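Local atomic coordinates of CRISPR-associated endoribonuclease Cas6 1 (Methanocaldococcus jannaschii DSM 2661, PDB entry 5YI6), a protein that probably cuts CRISPR transcripts as an endoribonuclease, giving the crRNAs used in adaptive immunity against viruses and plasmids. Residues A[127-133]-A[234-240]; A[57-63]-A[78-83]; A[188-192]-A[203-207]; A[165-169]-A[227-231]. All blocks are in the same frame, centred on the assembly; numbering follows the deposited sequence.

Contact 1 (A[127-133]-A[234-240]); sequences ILKTISP and FGMVVNV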
# COMPACT_ATOMS: atom_id res chain seq x y z
N ILE A 127 -4.33 -16.73 -5.23
CA ILE A 127 -4.84 -15.54 -5.91
C ILE A 127 -4.64 -14.31 -5.03
O ILE A 127 -4.97 -14.32 -3.84
CB ILE A 127 -6.32 -15.69 -6.29
CG1 ILE A 127 -6.48 -16.92 -7.17
CG2 ILE A 127 -6.79 -14.43 -7.02
CD1 ILE A 127 -7.91 -17.22 -7.57
N LEU A 128 -4.11 -13.25 -5.62
CA LEU A 128 -3.90 -11.99 -4.92
C LEU A 128 -4.68 -10.90 -5.64
O LEU A 128 -4.82 -10.92 -6.87
CB LEU A 128 -2.40 -11.63 -4.90
CG LEU A 128 -1.49 -12.65 -4.20
CD1 LEU A 128 -0.01 -12.28 -4.41
CD2 LEU A 128 -1.83 -12.74 -2.72
N LYS A 129 -5.16 -9.92 -4.88
CA LYS A 129 -5.76 -8.76 -5.53
C LYS A 129 -5.26 -7.51 -4.84
O LYS A 129 -4.96 -7.52 -3.65
CB LYS A 129 -7.29 -8.82 -5.50
CG LYS A 129 -7.84 -8.47 -4.18
CD LYS A 129 -9.40 -8.38 -4.23
CE LYS A 129 -9.95 -7.92 -2.88
NZ LYS A 129 -11.45 -7.88 -2.81
N THR A 130 -5.14 -6.44 -5.60
CA THR A 130 -4.65 -5.18 -5.04
C THR A 130 -5.72 -4.56 -4.13
O THR A 130 -6.91 -4.54 -4.47
CB THR A 130 -4.28 -4.20 -6.17
OG1 THR A 130 -5.40 -4.02 -7.06
CG2 THR A 130 -3.04 -4.73 -6.99
N ILE A 131 -5.28 -4.10 -2.96
CA ILE A 131 -6.06 -3.17 -2.14
C ILE A 131 -5.46 -1.77 -2.13
O ILE A 131 -6.10 -0.83 -1.64
CB ILE A 131 -6.27 -3.71 -0.71
CG1 ILE A 131 -4.90 -4.06 -0.02
CG2 ILE A 131 -7.12 -4.98 -0.78
CD1 ILE A 131 -5.10 -4.51 1.51
N SER A 132 -4.27 -1.58 -2.73
CA SER A 132 -3.92 -0.30 -3.31
C SER A 132 -3.25 -0.62 -4.65
O SER A 132 -2.58 -1.68 -4.79
CB SER A 132 -3.01 0.55 -2.41
OG SER A 132 -1.88 -0.17 -1.94
N PRO A 133 -3.48 0.18 -5.67
CA PRO A 133 -3.05 -0.22 -7.02
C PRO A 133 -1.52 -0.18 -7.16
O PRO A 133 -0.82 0.52 -6.43
CB PRO A 133 -3.73 0.79 -7.95
CG PRO A 133 -3.92 2.04 -7.11
CD PRO A 133 -4.23 1.46 -5.68
N PHE A 234 1.17 2.42 -2.26
CA PHE A 234 0.91 1.74 -3.52
C PHE A 234 1.32 0.29 -3.47
O PHE A 234 2.30 -0.09 -2.80
CB PHE A 234 1.64 2.45 -4.73
CG PHE A 234 1.05 3.78 -5.07
CD1 PHE A 234 0.12 3.90 -6.09
CD2 PHE A 234 1.38 4.92 -4.32
CE1 PHE A 234 -0.48 5.16 -6.39
CE2 PHE A 234 0.79 6.14 -4.60
CZ PHE A 234 -0.15 6.27 -5.65
N GLY A 235 0.55 -0.54 -4.17
CA GLY A 235 0.99 -1.90 -4.47
C GLY A 235 0.66 -2.93 -3.41
O GLY A 235 1.20 -4.04 -3.47
N MET A 236 -0.20 -2.61 -2.43
CA MET A 236 -0.56 -3.57 -1.39
C MET A 236 -1.60 -4.57 -1.92
O MET A 236 -2.56 -4.19 -2.60
CB MET A 236 -1.13 -2.85 -0.15
CG MET A 236 -1.26 -3.82 1.03
SD MET A 236 -1.68 -2.90 2.53
CE MET A 236 -1.32 -4.14 3.77
N VAL A 237 -1.39 -5.86 -1.64
CA VAL A 237 -2.30 -6.89 -2.11
C VAL A 237 -2.87 -7.66 -0.91
O VAL A 237 -2.37 -7.57 0.21
CB VAL A 237 -1.63 -7.87 -3.10
CG1 VAL A 237 -1.14 -7.13 -4.34
CG2 VAL A 237 -0.49 -8.69 -2.41
N VAL A 238 -3.90 -8.45 -1.19
CA VAL A 238 -4.49 -9.30 -0.16
C VAL A 238 -4.80 -10.63 -0.82
O VAL A 238 -5.03 -10.71 -2.04
CB VAL A 238 -5.77 -8.67 0.47
CG1 VAL A 238 -6.91 -8.61 -0.54
CG2 VAL A 238 -6.21 -9.45 1.71
N ASN A 239 -4.75 -11.70 -0.02
CA ASN A 239 -5.09 -13.00 -0.58
C ASN A 239 -6.60 -13.08 -0.80
O ASN A 239 -7.39 -12.47 -0.08
CB ASN A 239 -4.60 -14.12 0.32
CG ASN A 239 -5.36 -14.21 1.59
OD1 ASN A 239 -5.64 -13.18 2.23
ND2 ASN A 239 -5.69 -15.43 2.00
N VAL A 240 -6.99 -13.79 -1.86
CA VAL A 240 -8.39 -14.01 -2.18
C VAL A 240 -8.70 -15.47 -1.85
O VAL A 240 -8.07 -16.38 -2.41
CB VAL A 240 -8.69 -13.71 -3.65
CG1 VAL A 240 -10.15 -14.03 -3.96
CG2 VAL A 240 -8.37 -12.25 -3.99

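Contact 2 (A[57-63]-A[78-83]); sequences FSLLQIR and KAYLYI. With PO4 (phosphate ion), chain H; PO4 (phosphate ion), chain G.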
# COMPACT_ATOMS: atom_id res chain seq x y z
N PHE A 57 0.64 0.50 2.35
CA PHE A 57 -0.66 0.54 2.98
C PHE A 57 -1.72 0.61 1.88
O PHE A 57 -1.43 0.92 0.71
CB PHE A 57 -0.79 1.70 4.00
CG PHE A 57 -0.37 3.06 3.47
CD1 PHE A 57 -1.33 3.94 2.93
CD2 PHE A 57 0.97 3.48 3.58
CE1 PHE A 57 -0.94 5.22 2.47
CE2 PHE A 57 1.37 4.74 3.10
CZ PHE A 57 0.41 5.62 2.57
N SER A 58 -2.94 0.29 2.28
CA SER A 58 -4.04 0.16 1.34
C SER A 58 -4.76 1.50 1.16
O SER A 58 -4.46 2.49 1.83
CB SER A 58 -5.04 -0.90 1.87
OG SER A 58 -5.74 -0.38 3.00
N LEU A 59 -5.72 1.53 0.23
CA LEU A 59 -6.76 2.55 0.27
C LEU A 59 -7.62 2.32 1.51
O LEU A 59 -7.65 1.23 2.08
CB LEU A 59 -7.65 2.46 -0.96
CG LEU A 59 -6.95 2.40 -2.33
CD1 LEU A 59 -8.00 2.20 -3.44
CD2 LEU A 59 -6.22 3.64 -2.50
N LEU A 60 -8.40 3.35 1.88
CA LEU A 60 -9.40 3.17 2.94
C LEU A 60 -10.48 2.22 2.44
O LEU A 60 -11.01 2.39 1.34
CB LEU A 60 -10.02 4.52 3.34
CG LEU A 60 -9.04 5.48 4.06
CD1 LEU A 60 -9.61 6.92 4.17
CD2 LEU A 60 -8.65 4.95 5.48
N GLN A 61 -10.77 1.19 3.22
CA GLN A 61 -11.76 0.20 2.83
C GLN A 61 -13.03 0.42 3.63
O GLN A 61 -12.98 0.59 4.84
CB GLN A 61 -11.25 -1.23 3.11
CG GLN A 61 -9.85 -1.52 2.46
CD GLN A 61 -9.89 -1.67 0.95
OE1 GLN A 61 -10.71 -2.42 0.42
NE2 GLN A 61 -8.98 -0.96 0.23
N ILE A 62 -14.18 0.35 2.95
CA ILE A 62 -15.48 0.54 3.60
C ILE A 62 -16.31 -0.72 3.38
O ILE A 62 -16.42 -1.19 2.24
CB ILE A 62 -16.22 1.77 3.05
CG1 ILE A 62 -15.39 3.02 3.28
CG2 ILE A 62 -17.68 1.85 3.66
CD1 ILE A 62 -16.01 4.25 2.69
N ARG A 63 -16.86 -1.26 4.46
CA ARG A 63 -17.62 -2.50 4.35
C ARG A 63 -19.11 -2.25 4.19
O ARG A 63 -19.75 -2.87 3.34
CB ARG A 63 -17.39 -3.38 5.57
CG ARG A 63 -15.95 -3.86 5.66
CD ARG A 63 -15.81 -4.65 6.94
NE ARG A 63 -14.40 -4.95 7.16
CZ ARG A 63 -13.92 -5.58 8.23
NH1 ARG A 63 -14.76 -5.98 9.18
NH2 ARG A 63 -12.61 -5.80 8.31
N LYS A 78 -17.52 3.39 9.95
CA LYS A 78 -16.30 2.59 10.05
C LYS A 78 -15.54 2.56 8.73
O LYS A 78 -16.13 2.57 7.65
CB LYS A 78 -16.62 1.16 10.49
CG LYS A 78 -17.16 1.09 11.96
CD LYS A 78 -17.47 -0.32 12.39
CE LYS A 78 -18.01 -0.32 13.83
NZ LYS A 78 -18.40 -1.69 14.23
N ALA A 79 -14.21 2.53 8.84
CA ALA A 79 -13.35 2.29 7.69
C ALA A 79 -12.13 1.51 8.19
O ALA A 79 -11.88 1.43 9.39
CB ALA A 79 -12.91 3.58 6.98
N TYR A 80 -11.42 0.88 7.26
CA TYR A 80 -10.32 -0.01 7.63
C TYR A 80 -9.12 0.36 6.79
O TYR A 80 -9.24 0.49 5.58
CB TYR A 80 -10.71 -1.47 7.40
CG TYR A 80 -11.90 -1.81 8.27
CD1 TYR A 80 -11.71 -2.30 9.56
CD2 TYR A 80 -13.20 -1.56 7.83
CE1 TYR A 80 -12.79 -2.61 10.38
CE2 TYR A 80 -14.28 -1.81 8.66
CZ TYR A 80 -14.06 -2.35 9.92
OH TYR A 80 -15.12 -2.64 10.74
N LEU A 81 -7.95 0.47 7.43
CA LEU A 81 -6.72 0.81 6.71
C LEU A 81 -5.73 -0.31 6.99
O LEU A 81 -5.40 -0.56 8.15
CB LEU A 81 -6.20 2.18 7.16
CG LEU A 81 -4.81 2.60 6.67
CD1 LEU A 81 -4.88 2.74 5.14
CD2 LEU A 81 -4.36 3.89 7.34
N TYR A 82 -5.24 -0.97 5.96
CA TYR A 82 -4.27 -2.06 6.13
C TYR A 82 -2.88 -1.49 5.93
O TYR A 82 -2.66 -0.71 5.00
CB TYR A 82 -4.51 -3.18 5.11
CG TYR A 82 -5.88 -3.76 5.31
CD1 TYR A 82 -6.07 -4.83 6.16
CD2 TYR A 82 -7.02 -3.12 4.78
CE1 TYR A 82 -7.36 -5.33 6.43
CE2 TYR A 82 -8.31 -3.61 5.04
CZ TYR A 82 -8.47 -4.72 5.87
OH TYR A 82 -9.74 -5.20 6.15
N ILE A 83 -1.93 -1.88 6.81
CA ILE A 83 -0.55 -1.40 6.75
C ILE A 83 0.34 -2.60 7.00
O ILE A 83 0.05 -3.42 7.87
CB ILE A 83 -0.24 -0.33 7.82
CG1 ILE A 83 -1.34 0.74 7.91
CG2 ILE A 83 1.14 0.31 7.54
CD1 ILE A 83 -1.11 1.87 9.00
P PO4 H . -15.60 -4.12 14.17
O1 PO4 H . -14.64 -4.03 12.99
O2 PO4 H . -15.11 -5.06 15.25
O3 PO4 H . -16.93 -4.64 13.64
O4 PO4 H . -15.78 -2.73 14.77
P PO4 G . -12.80 -7.05 12.17
O1 PO4 G . -11.88 -6.79 10.99
O2 PO4 G . -12.93 -5.89 13.08
O3 PO4 G . -12.31 -8.25 12.91
O4 PO4 G . -14.19 -7.29 11.60
O HOH W 1 -12.12 -4.38 5.40
O HOH W 2 -17.14 -0.13 6.92

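Contact 3 (A[188-192]-A[203-207]); sequences KFRPK and RCSEM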
# COMPACT_ATOMS: atom_id res chain seq x y z
N LYS A 188 -7.24 -10.18 -14.14
CA LYS A 188 -8.07 -9.01 -14.44
C LYS A 188 -7.30 -7.77 -14.05
O LYS A 188 -6.58 -7.78 -13.05
CB LYS A 188 -9.39 -9.11 -13.67
CG LYS A 188 -10.35 -7.94 -13.82
CD LYS A 188 -11.45 -8.05 -12.75
CE LYS A 188 -12.49 -6.93 -12.88
NZ LYS A 188 -13.69 -7.16 -12.02
N PHE A 189 -7.44 -6.69 -14.82
CA PHE A 189 -6.84 -5.42 -14.40
C PHE A 189 -7.64 -4.26 -14.96
O PHE A 189 -8.30 -4.37 -15.99
CB PHE A 189 -5.35 -5.31 -14.79
CG PHE A 189 -5.10 -4.69 -16.13
CD1 PHE A 189 -4.90 -3.31 -16.25
CD2 PHE A 189 -5.02 -5.47 -17.27
CE1 PHE A 189 -4.66 -2.74 -17.50
CE2 PHE A 189 -4.78 -4.90 -18.52
CZ PHE A 189 -4.59 -3.54 -18.63
N ARG A 190 -7.58 -3.14 -14.24
CA ARG A 190 -8.22 -1.89 -14.61
C ARG A 190 -7.21 -0.79 -14.33
O ARG A 190 -6.66 -0.73 -13.21
CB ARG A 190 -9.50 -1.62 -13.81
CG ARG A 190 -10.55 -2.70 -13.96
CD ARG A 190 -11.18 -2.64 -15.34
NE ARG A 190 -12.28 -3.60 -15.49
CZ ARG A 190 -12.15 -4.85 -15.92
NH1 ARG A 190 -10.96 -5.34 -16.24
NH2 ARG A 190 -13.22 -5.63 -16.02
N PRO A 191 -6.96 0.12 -15.27
CA PRO A 191 -6.08 1.24 -14.95
C PRO A 191 -6.79 2.25 -14.06
O PRO A 191 -7.99 2.46 -14.16
CB PRO A 191 -5.77 1.85 -16.33
CG PRO A 191 -6.98 1.53 -17.12
CD PRO A 191 -7.40 0.15 -16.67
N LYS A 192 -6.01 2.88 -13.17
CA LYS A 192 -6.54 3.87 -12.24
C LYS A 192 -5.65 5.11 -12.27
O LYS A 192 -4.43 4.99 -12.16
CB LYS A 192 -6.60 3.33 -10.81
CG LYS A 192 -7.53 2.17 -10.66
CD LYS A 192 -8.97 2.68 -10.79
CE LYS A 192 -9.99 1.56 -10.70
NZ LYS A 192 -11.37 2.13 -10.67
N ARG A 203 -0.74 6.47 -14.04
CA ARG A 203 -1.65 5.36 -14.27
C ARG A 203 -1.11 4.15 -13.51
O ARG A 203 0.06 3.78 -13.69
CB ARG A 203 -1.77 5.06 -15.76
CG ARG A 203 -2.34 6.22 -16.53
CD ARG A 203 -2.30 6.01 -18.05
NE ARG A 203 -3.25 4.99 -18.49
CZ ARG A 203 -4.57 5.17 -18.54
NH1 ARG A 203 -5.37 4.20 -18.96
NH2 ARG A 203 -5.10 6.32 -18.14
N CYS A 204 -1.94 3.57 -12.64
CA CYS A 204 -1.60 2.44 -11.78
C CYS A 204 -2.55 1.29 -12.12
O CYS A 204 -3.56 1.48 -12.81
CB CYS A 204 -1.73 2.83 -10.29
SG CYS A 204 -0.50 4.04 -9.83
N SER A 205 -2.24 0.09 -11.65
CA SER A 205 -3.05 -1.07 -12.00
C SER A 205 -3.81 -1.58 -10.79
O SER A 205 -3.19 -1.99 -9.81
CB SER A 205 -2.20 -2.21 -12.56
OG SER A 205 -1.46 -1.80 -13.71
N GLU A 206 -5.14 -1.57 -10.86
CA GLU A 206 -5.95 -2.39 -9.96
C GLU A 206 -6.01 -3.79 -10.57
O GLU A 206 -6.40 -3.93 -11.74
CB GLU A 206 -7.35 -1.78 -9.82
CG GLU A 206 -8.34 -2.59 -9.03
CD GLU A 206 -9.67 -1.84 -8.91
OE1 GLU A 206 -10.64 -2.22 -9.62
OE2 GLU A 206 -9.72 -0.84 -8.16
N MET A 207 -5.58 -4.81 -9.85
CA MET A 207 -5.51 -6.09 -10.56
C MET A 207 -5.67 -7.28 -9.63
O MET A 207 -5.48 -7.20 -8.41
CB MET A 207 -4.21 -6.21 -11.37
CG MET A 207 -2.97 -6.06 -10.56
SD MET A 207 -1.51 -5.87 -11.66
CE MET A 207 -1.35 -7.50 -12.26

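Contact 4 (A[165-169]-A[227-231]); sequences NLKKK and GEKNS. With PO4 (phosphate ion), chain K.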
# COMPACT_ATOMS: atom_id res chain seq x y z
N ASN A 165 11.68 -5.56 -9.99
CA ASN A 165 11.49 -4.64 -8.90
C ASN A 165 11.44 -5.39 -7.57
O ASN A 165 12.10 -5.00 -6.60
CB ASN A 165 10.20 -3.83 -9.09
CG ASN A 165 9.80 -3.09 -7.83
OD1 ASN A 165 9.14 -3.66 -6.94
ND2 ASN A 165 10.24 -1.86 -7.72
N LEU A 166 10.66 -6.49 -7.51
CA LEU A 166 10.54 -7.20 -6.24
C LEU A 166 11.87 -7.80 -5.81
O LEU A 166 12.23 -7.73 -4.63
CB LEU A 166 9.48 -8.31 -6.32
CG LEU A 166 9.02 -8.83 -4.93
CD1 LEU A 166 8.34 -7.69 -4.17
CD2 LEU A 166 8.10 -10.04 -5.03
N LYS A 167 12.61 -8.38 -6.75
CA LYS A 167 13.90 -8.99 -6.41
C LYS A 167 14.90 -7.93 -5.94
O LYS A 167 15.63 -8.14 -4.95
CB LYS A 167 14.43 -9.76 -7.61
CG LYS A 167 13.54 -10.97 -8.00
CD LYS A 167 14.01 -11.62 -9.31
CE LYS A 167 13.24 -12.90 -9.64
NZ LYS A 167 13.56 -13.46 -11.00
N LYS A 168 14.93 -6.78 -6.61
CA LYS A 168 15.84 -5.72 -6.17
C LYS A 168 15.47 -5.19 -4.79
O LYS A 168 16.35 -4.91 -3.97
CB LYS A 168 15.85 -4.59 -7.19
CG LYS A 168 16.52 -4.97 -8.51
CD LYS A 168 16.42 -3.82 -9.51
CE LYS A 168 16.78 -4.27 -10.93
NZ LYS A 168 16.15 -3.38 -11.95
N LYS A 169 14.17 -5.01 -4.53
CA LYS A 169 13.72 -4.56 -3.21
C LYS A 169 14.06 -5.58 -2.15
O LYS A 169 14.44 -5.21 -1.03
CB LYS A 169 12.18 -4.31 -3.19
CG LYS A 169 11.73 -3.06 -3.86
CD LYS A 169 10.23 -2.73 -3.47
CE LYS A 169 9.34 -3.98 -3.58
NZ LYS A 169 7.95 -3.58 -4.05
N GLY A 227 5.57 -3.60 -6.98
CA GLY A 227 5.75 -2.33 -7.69
C GLY A 227 6.45 -1.28 -6.84
O GLY A 227 7.01 -1.56 -5.80
N GLU A 228 6.34 -0.03 -7.28
CA GLU A 228 7.09 1.09 -6.72
C GLU A 228 6.21 1.98 -5.84
O GLU A 228 5.00 1.81 -5.77
CB GLU A 228 7.71 1.93 -7.84
CG GLU A 228 8.66 1.13 -8.69
CD GLU A 228 9.12 1.92 -9.90
OE1 GLU A 228 9.82 2.94 -9.71
OE2 GLU A 228 8.78 1.55 -11.02
N LYS A 229 6.87 2.92 -5.16
CA LYS A 229 6.20 3.89 -4.26
C LYS A 229 5.38 3.18 -3.18
O LYS A 229 4.31 3.65 -2.77
CB LYS A 229 5.30 4.86 -5.02
CG LYS A 229 6.09 5.75 -6.05
CD LYS A 229 7.33 6.37 -5.38
CE LYS A 229 8.02 7.42 -6.27
NZ LYS A 229 9.42 7.67 -5.82
N ASN A 230 5.88 2.03 -2.71
CA ASN A 230 5.14 1.32 -1.65
C ASN A 230 4.86 2.23 -0.46
O ASN A 230 3.75 2.20 0.11
CB ASN A 230 5.93 0.10 -1.19
CG ASN A 230 6.11 -0.94 -2.30
OD1 ASN A 230 7.19 -1.51 -2.44
ND2 ASN A 230 5.05 -1.15 -3.13
N SER A 231 5.87 3.01 -0.04
CA SER A 231 5.75 3.75 1.21
C SER A 231 4.84 4.96 1.08
O SER A 231 4.55 5.60 2.10
CB SER A 231 7.15 4.13 1.75
OG SER A 231 7.76 5.07 0.90
P PO4 K . 10.75 3.88 -6.27
O1 PO4 K . 11.56 2.71 -6.81
O2 PO4 K . 10.05 4.58 -7.43
O3 PO4 K . 11.68 4.86 -5.59
O4 PO4 K . 9.76 3.38 -5.24
O HOH W 3 7.44 -5.55 -7.50

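Contact 1 (A[127-133]-A[234-240])
Lys129 and Val238 form a hydrogen-bonded pair in the antiparallel ladder of strands 127-130 and 237-240, at one edge of the four-stranded sheet in the C-terminal, RAMP-type half of Cas6. Their backbones grip each other twice, Lys129 N to Val238 O at 3.0 Å and Val238 N to Lys129 O at 2.8 Å. Above the ladder the two side chains run side by side in the same direction, with Lys129 CG 3.8 Å from Val238 CG1. With CG between the backbone N and the carbonyl carbon (chi1 77°), the extended lysine chain passes along the valine, and its CE also meets CG1. Val240 lies across this chain at about a right angle, setting CG2 against CB and CG of the lysine. Ile131 also crosses Val238 nearly at right angles, Ile131 CG2 lying 3.6 Å from Val238 CG1.

On the other sheet face Leu128 CD1 leans obliquely on Val237 CG2, and Tyr222 of helix 215-224 touches both residues. Beyond Thr130 the regular ladder ends, and Met236 O takes the N-H groups of Ile131 and Ser132 from the same face of its plane. Ile131 CG1 and CD1 meanwhile slant over Met236 CG. The buried hydroxyl of Ser132, turned in by a chi1 of 50°, accepts Met236 N at 3.0 Å and is also bonded to Phe57 O, tying in the N-terminal half. At the far end Pro133 O sits near the plane of the Phe234 ring, at its edge, 3.5 Å from CD1.

Contact 2 (A[57-63]-A[78-83])
Arg63 lays its guanidinium flat on the ring of Tyr80, a cation-pi stack with planes 7° apart and CZ 3.7 Å from the ring centroid, where segment 57-63, the end of strand 56-57 and the following loop, runs antiparallel to strand 78-85 of the N-terminal five-stranded sheet. The arginine holds one phosphate ion: NH1 bonds O4 at 2.8 Å and NH2 bonds O1 at 2.9 Å. A second phosphate is bound by Tyr80 OH, 2.7 Å from its O1, and by Lys78 NZ. Both ions probably come from the crystallisation liquor, but this basic patch is consistent with contacts to an RNA backbone.

Behind this first shell, Glu8 makes a salt bridge to Arg63 NH2, and a water joins Arg63 NE to Tyr82 OH, helping to fix the guanidinium's rotation. Paired backbone bonds between Gln61 and Tyr80 set the base of the stack. Gln61 CG rests at the edge of the Tyr82 ring, 3.7 Å from CE2. Across a one-residue shift of register, Ser58 OG, brought over by a chi1 of 71°, accepts Tyr82 N at 3.1 Å. It donates in turn to Leu59 O, which Gln61 NE2 reaches from the opposite face of the carbonyl plane.

Contact 3 (A[188-192]-A[203-207])
Lys188 O meets the CA of Met207 at 3.2 Å, a C-H...O contact beside the closely spaced Phe189-Met207 pair. There the two CB atoms touch at 3.7 Å on the same face of the sheet, while the rest of each side chain leads away, that of Phe189 onto Pro153. Arg190 follows as a hydrogen-bonded partner of Glu206, with N to O bonds of 2.9 Å in both directions between their backbones. Its side chain folds back on its own strand, so that NH1 bonds Phe189 O from 52° above the carbonyl plane, with Lys188 CE over one face of the guanidinium.

These residues belong to a long antiparallel beta hairpin, strands 182-195 and 201-213, which forms one side of the C-terminal sheet; strand 201-213 pairs on its other side with strand 127-130. Pro191 falls on a non-hydrogen-bonded position opposite Ser205, where its missing N-H costs the ladder nothing. The Arg203 side chain, bent at chi3 (70°), runs beside the proline ring and brings NH1 to 3.5 Å from Pro191 CB. Lys192 restores the backbone pairing, its N 2.8 Å from Cys204 O and its O accepting Cys204 N. On the face shared with Arg190 and Cys204, the bent chain of Lys192 slants across the extended Glu206, Lys192 CG near Glu206 CB and Lys192 CE 3.5 Å from Glu206 OE2; Lys192 NZ stays 4.2 Å from that oxygen, the opposite charges near but not paired directly.

Contact 4 (A[165-169]-A[227-231])
Lys169 drives its ammonium group into segment 227-231, part of the glycine-rich loop after helix 215-224 that is characteristic of Cas6 and related RAMP proteins, from the side of helix 158-174. This is the tight part of the contact. Lys169 NZ donates to Gly227 O at 2.8 Å and to Asn230 OD1 at 2.7 Å, the latter on a lone pair in the amide plane. One helical turn earlier Asn165 adds its OD1, 3.1 Å from the same Lys169 NZ, and Gly225 O is a further partner. Bends at chi3 (-46°) and chi4 curl the lysine chain to bring NZ among these four oxygens, more than its three N-H groups can serve singly. The ammonium thus bridges Asn165 OD1 and Gly227 O, two acceptors 3.2 Å apart, and its positive charge would be expected to be stabilised. A water between Asn165 OD1 and Gly227 N gives an indirect link.

Toward solvent the contact thins out. Asn165 ND2 merely brushes Glu228 CG at 3.5 Å. The carboxylate of Glu228 is engaged away from the helix, OE2 accepting Lys137 N. Next to it sits a phosphate ion, probably from the crystallisation liquor, whose O4 is bonded by the backbone Lys229 N at 2.9 Å.

How the contacts relate
Contact 1 touches all three others. Leu59 N to Ile131 O (3.0 Å) joins it to contact 2, and so links the N- and C-terminal halves. Contact 3 continues its sheet through Met207 N to Thr130 OG1 (2.9 Å), while Cys204 SG packs on Phe234. Contact 4 holds the loop just before 234-240, with Lys229 O against Phe234 CB. Contacts 2 and 4 also meet, at Phe57 CE2 and Ser231 O (3.4 Å). Two of the residues assigned by similarity to catalysis lie close: Tyr32 is about 7 Å from Phe57 and Lys53 about 7 Å from Asn230, measured between side chains. Contact 3 lies away from these sites.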